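Side-chain contact in type IV pilus assembly protein PilF (Pseudomonas aeruginosa, PDB 2HO1), which is an outer membrane lipoprotein of tetratricopeptide repeats that is essential for localizing PilQ and assembling it into the type IV pilus secretin: residues L77-V80 against F81-E84. Numbering follows the deposited sequence. Where two conformers were deposited one is given.
Sequences LAVV and FQTE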
# COMPACT_ATOMS: atom_id res chain seq x y z
N LEU A 77 -0.67 -15.76 -20.61
CA LEU A 77 -1.82 -15.75 -21.51
C LEU A 77 -2.55 -14.40 -21.34
O LEU A 77 -3.02 -13.83 -22.32
CB LEU A 77 -2.74 -16.93 -21.19
CG LEU A 77 -3.82 -17.33 -22.20
CD1 LEU A 77 -3.23 -17.57 -23.60
CD2 LEU A 77 -4.48 -18.62 -21.67
N ALA A 78 -2.62 -13.90 -20.11
CA ALA A 78 -3.22 -12.61 -19.81
C ALA A 78 -2.60 -11.47 -20.61
O ALA A 78 -3.32 -10.61 -21.11
CB ALA A 78 -3.16 -12.31 -18.32
N VAL A 79 -1.27 -11.46 -20.76
CA VAL A 79 -0.68 -10.39 -21.53
C VAL A 79 -0.86 -10.66 -23.03
O VAL A 79 -0.81 -9.73 -23.84
CB VAL A 79 0.82 -10.18 -21.20
CG1 VAL A 79 1.03 -10.17 -19.69
CG2 VAL A 79 1.64 -11.23 -21.88
N VAL A 80 -1.06 -11.92 -23.40
CA VAL A 80 -1.28 -12.24 -24.81
C VAL A 80 -2.60 -11.51 -25.15
O VAL A 80 -2.64 -10.72 -26.07
CB VAL A 80 -1.47 -13.74 -25.12
CG1 VAL A 80 -2.05 -13.91 -26.55
CG2 VAL A 80 -0.11 -14.49 -25.03
N PHE A 81 -3.65 -11.77 -24.37
CA PHE A 81 -4.95 -11.15 -24.59
C PHE A 81 -4.93 -9.62 -24.47
O PHE A 81 -5.58 -8.92 -25.25
CB PHE A 81 -5.99 -11.71 -23.61
CG PHE A 81 -6.37 -13.14 -23.88
CD1 PHE A 81 -6.68 -13.56 -25.16
CD2 PHE A 81 -6.42 -14.06 -22.86
CE1 PHE A 81 -7.03 -14.87 -25.41
CE2 PHE A 81 -6.77 -15.37 -23.10
CZ PHE A 81 -7.08 -15.77 -24.38
N GLN A 82 -4.21 -9.13 -23.47
CA GLN A 82 -4.09 -7.70 -23.22
C GLN A 82 -3.48 -7.07 -24.46
O GLN A 82 -3.91 -6.02 -24.91
CB GLN A 82 -3.19 -7.48 -22.00
CG GLN A 82 -2.65 -6.07 -21.78
CD GLN A 82 -1.83 -6.00 -20.47
OE1 GLN A 82 -1.52 -7.03 -19.85
NE2 GLN A 82 -1.48 -4.79 -20.06
N THR A 83 -2.46 -7.72 -25.00
CA THR A 83 -1.80 -7.23 -26.20
C THR A 83 -2.77 -7.24 -27.41
O THR A 83 -2.71 -6.35 -28.27
CB THR A 83 -0.56 -8.11 -26.52
OG1 THR A 83 0.31 -8.14 -25.37
CG2 THR A 83 0.19 -7.57 -27.76
N GLU A 84 -3.65 -8.23 -27.48
CA GLU A 84 -4.64 -8.29 -28.58
C GLU A 84 -5.91 -7.47 -28.32
O GLU A 84 -6.91 -7.66 -29.01
CB GLU A 84 -5.10 -9.71 -28.83
CG GLU A 84 -4.00 -10.66 -29.18
CD GLU A 84 -4.53 -12.05 -29.42
OE1 GLU A 84 -5.58 -12.42 -28.83
OE2 GLU A 84 -3.89 -12.76 -30.21
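Four successive i to i+4 backbone bonds join L77 to F81, A78 to Q82, V79 to T83 and V80 to E84, carrying the last turns of helix 71-83 to its C-terminal end, where E84 is the first residue to leave helical backbone angles.

L77 and F81 lie side by side and point the same way. L77 CG packs on F81 CE2 at 3.7 Å. The F81 side chain leans back along the helix (chi1 -70°), which places CD2 3.5 Å from L77 O. L64 of helix 57-66 touches L77, and L89 of helix 87-100 touches F81.

T83 N donates to V79 O at 2.8 Å. T83 also has OG1 beside its own backbone N (chi1 -56°). From there the hydroxyl turns back to V79 O; the OG1 to O distance of 2.5 Å is very short, so its exact value is doubtful. The extended Q82 side chain crosses V79 at an angle, with OE1 4.0 Å from V79 CG1. Its amide is held by Y94 through OE1 and by E117 through NE2. The methylenes of E84 run past V80 O, with CG at 3.4 Å.

The chemistry is therefore divided around the helix. Within the TPR superhelix, L77 and F81 pack between helices 57-66 and 87-100, and V80 faces L48 and L60. In the last turn V79 O takes the amide of T83 and apparently also its hydroxyl, though the short distance leaves the geometry of the second bond doubtful.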